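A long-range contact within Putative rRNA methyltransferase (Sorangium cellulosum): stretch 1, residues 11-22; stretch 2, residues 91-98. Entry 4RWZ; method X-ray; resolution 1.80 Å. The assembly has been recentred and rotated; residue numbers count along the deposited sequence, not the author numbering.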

# COMPACT_ATOMS: atom_id res chain seq x y z
N THR A 11 -15.38 -7.39 11.43
CA THR A 11 -15.34 -5.93 11.47
C THR A 11 -14.50 -5.48 12.67
O THR A 11 -14.67 -6.00 13.77
CB THR A 11 -16.77 -5.33 11.52
OG1 THR A 11 -17.50 -5.71 10.34
CG2 THR A 11 -16.71 -3.80 11.57
N TRP A 12 -13.56 -4.56 12.47
CA TRP A 12 -12.75 -4.01 13.57
C TRP A 12 -13.06 -2.54 13.69
O TRP A 12 -13.47 -1.94 12.71
CB TRP A 12 -11.24 -4.11 13.30
CG TRP A 12 -10.64 -5.46 13.54
CD1 TRP A 12 -11.27 -6.67 13.49
CD2 TRP A 12 -9.28 -5.72 13.87
NE1 TRP A 12 -10.36 -7.67 13.77
CE2 TRP A 12 -9.14 -7.11 14.01
CE3 TRP A 12 -8.16 -4.90 14.06
CZ2 TRP A 12 -7.92 -7.71 14.32
CZ3 TRP A 12 -6.95 -5.50 14.36
CH2 TRP A 12 -6.84 -6.89 14.49
N THR A 13 -12.85 -1.98 14.89
CA THR A 13 -12.94 -0.53 15.12
C THR A 13 -11.53 0.01 15.21
O THR A 13 -10.57 -0.77 15.26
CB THR A 13 -13.66 -0.19 16.44
OG1 THR A 13 -12.93 -0.75 17.54
CG2 THR A 13 -15.07 -0.74 16.46
N ARG A 14 -11.38 1.33 15.25
CA ARG A 14 -10.07 1.95 15.37
C ARG A 14 -9.45 1.55 16.72
O ARG A 14 -8.24 1.29 16.80
CB ARG A 14 -10.17 3.48 15.17
CG ARG A 14 -8.93 4.32 15.55
CD ARG A 14 -7.85 4.39 14.44
NE ARG A 14 -6.74 5.25 14.85
CZ ARG A 14 -5.93 5.91 14.03
NH1 ARG A 14 -6.06 5.81 12.70
NH2 ARG A 14 -4.96 6.68 14.54
N ALA A 15 -10.29 1.41 17.75
CA ALA A 15 -9.82 1.02 19.08
C ALA A 15 -9.29 -0.42 19.09
O ALA A 15 -8.31 -0.70 19.77
CB ALA A 15 -10.93 1.19 20.14
N ASP A 16 -9.93 -1.31 18.32
CA ASP A 16 -9.44 -2.67 18.12
C ASP A 16 -8.06 -2.64 17.49
O ASP A 16 -7.14 -3.33 17.94
CB ASP A 16 -10.36 -3.42 17.16
CG ASP A 16 -11.70 -3.73 17.75
OD1 ASP A 16 -11.81 -3.75 18.99
OD2 ASP A 16 -12.65 -3.95 16.96
N LEU A 17 -7.92 -1.83 16.45
CA LEU A 17 -6.66 -1.73 15.73
C LEU A 17 -5.62 -1.13 16.66
O LEU A 17 -4.51 -1.67 16.79
CB LEU A 17 -6.83 -0.87 14.46
CG LEU A 17 -5.55 -0.65 13.63
CD1 LEU A 17 -4.92 -2.01 13.24
CD2 LEU A 17 -5.81 0.21 12.40
N GLU A 18 -5.98 -0.06 17.36
CA GLU A 18 -5.02 0.58 18.27
C GLU A 18 -4.54 -0.36 19.37
O GLU A 18 -3.40 -0.26 19.84
CB GLU A 18 -5.59 1.87 18.86
CG GLU A 18 -5.54 3.02 17.89
CD GLU A 18 -6.28 4.26 18.38
OE1 GLU A 18 -6.90 4.19 19.47
OE2 GLU A 18 -6.24 5.30 17.67
N ALA A 19 -5.39 -1.28 19.77
CA ALA A 19 -5.03 -2.28 20.77
C ALA A 19 -3.92 -3.18 20.23
O ALA A 19 -3.02 -3.57 20.98
CB ALA A 19 -6.24 -3.10 21.15
N LYS A 20 -3.99 -3.51 18.94
CA LYS A 20 -2.98 -4.35 18.30
C LYS A 20 -1.68 -3.61 18.00
O LYS A 20 -0.61 -4.18 18.10
CB LYS A 20 -3.51 -4.97 17.01
CG LYS A 20 -4.70 -5.89 17.21
CD LYS A 20 -4.33 -7.12 18.00
CE LYS A 20 -5.53 -8.02 18.18
NZ LYS A 20 -5.15 -9.45 18.12
N LEU A 21 -1.80 -2.34 17.61
CA LEU A 21 -0.66 -1.52 17.26
C LEU A 21 0.24 -1.28 18.44
O LEU A 21 1.46 -1.21 18.29
CB LEU A 21 -1.14 -0.16 16.73
CG LEU A 21 -1.70 -0.20 15.31
CD1 LEU A 21 -2.27 1.14 14.86
CD2 LEU A 21 -0.63 -0.66 14.34
N ALA A 22 -0.37 -1.13 19.61
CA ALA A 22 0.36 -0.80 20.82
C ALA A 22 1.53 -1.75 20.99
O ALA A 22 1.37 -2.97 20.87
CB ALA A 22 -0.56 -0.88 22.03
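Stretch 2 (91-98) PEELAGLA

How does stretch 2 run along stretch 1? Residues 14-21 form a helix, opened by Thr13 at the N-cap, where Asp16 N donates to Thr13 OG1 at 3.1 Å. Stretch 2 is more irregular: a short 3-10 segment covers 92-94, and a type II turn follows from Leu94 to Leu97, closed by Leu97 N to Leu94 O at 3.2 Å. Gly96 takes the positive phi of that turn. The two chains progress in the same general sense, since Arg14 lies by Glu93 (CA to CA 5.0 Å) and Leu21 lies by Leu97 (CA to CA 9.7 Å). The backbones therefore separate towards the far end, where side chains fill the gap.

What polar contacts hold them together? Arg14 reaches over from the first turn of the helix, and its NH1 donates to two backbone carbonyls, Glu93 O at 2.9 Å and Ala95 O at 3.2 Å. The second bond is the straighter, at 167° against 134°. Arg14 thus ties the 3-10 segment to the turn that follows. Within its own helix, Arg14 NE forms a salt bridge with Glu18 OE2 at 2.9 Å, so the guanidinium is anchored on both stretches.

Where is the apolar contact? Leu17 and Leu21, one helical turn apart, both point toward stretch 2, as Leu97 points toward the helix. Leu97 CD1 touches Leu17 CD2 at 3.6 Å and Leu21 CD1 at 3.7 Å, while Leu17 CD2 also meets Leu94 CD2 at 3.8 Å. Leu97 CD2 covers one face of the Arg14 guanidinium, 3.6 Å from Arg14 NH2, linking the leucine cluster to the polar contact.

What does the Glu93 side chain do? Its aliphatic part packs by the start of the helix, with Glu93 CG 3.9 Å from Arg14 CB, and its OE2 is hydrogen-bonded elsewhere in the structure.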

# COMPACT_ATOMS: atom_id res chain seq x y z
N PRO A 91 -10.09 2.17 4.45
CA PRO A 91 -10.75 2.40 5.75
C PRO A 91 -10.17 3.61 6.49
O PRO A 91 -8.95 3.82 6.48
CB PRO A 91 -10.46 1.10 6.55
CG PRO A 91 -9.63 0.24 5.68
CD PRO A 91 -9.21 0.99 4.46
N GLU A 92 -11.03 4.43 7.08
CA GLU A 92 -10.56 5.59 7.84
C GLU A 92 -9.72 5.19 9.03
O GLU A 92 -8.87 5.97 9.47
CB GLU A 92 -11.76 6.46 8.28
CG GLU A 92 -12.69 5.71 9.19
CD GLU A 92 -13.93 6.49 9.57
OE1 GLU A 92 -14.16 7.59 9.00
OE2 GLU A 92 -14.68 6.00 10.45
N GLU A 93 -9.92 3.96 9.54
CA GLU A 93 -9.13 3.47 10.67
C GLU A 93 -7.61 3.44 10.35
O GLU A 93 -6.79 3.40 11.26
CB GLU A 93 -9.57 2.06 11.05
CG GLU A 93 -10.98 1.98 11.63
CD GLU A 93 -12.05 1.84 10.59
OE1 GLU A 93 -11.78 2.10 9.39
OE2 GLU A 93 -13.19 1.47 10.95
N LEU A 94 -7.26 3.41 9.07
CA LEU A 94 -5.82 3.35 8.71
C LEU A 94 -5.25 4.74 8.51
O LEU A 94 -4.04 4.90 8.30
CB LEU A 94 -5.60 2.53 7.45
CG LEU A 94 -6.06 1.09 7.50
CD1 LEU A 94 -5.79 0.46 6.13
CD2 LEU A 94 -5.29 0.35 8.60
N ALA A 95 -6.07 5.76 8.60
CA ALA A 95 -5.56 7.11 8.33
C ALA A 95 -4.40 7.54 9.18
O ALA A 95 -4.43 7.35 10.39
CB ALA A 95 -6.72 8.16 8.45
N GLY A 96 -3.37 8.10 8.53
CA GLY A 96 -2.23 8.65 9.22
C GLY A 96 -1.35 7.64 9.94
O GLY A 96 -0.52 8.04 10.72
N LEU A 97 -1.49 6.34 9.67
CA LEU A 97 -0.71 5.36 10.43
C LEU A 97 0.65 4.96 9.87
O LEU A 97 1.54 4.61 10.65
CB LEU A 97 -1.49 4.05 10.63
CG LEU A 97 -2.74 4.04 11.49
CD1 LEU A 97 -3.21 2.57 11.56
CD2 LEU A 97 -2.49 4.62 12.87
N ALA A 98 0.81 4.95 8.54
CA ALA A 98 1.97 4.21 7.97
C ALA A 98 3.26 4.99 8.07
O ALA A 98 3.31 6.15 7.67
CB ALA A 98 1.73 3.79 6.48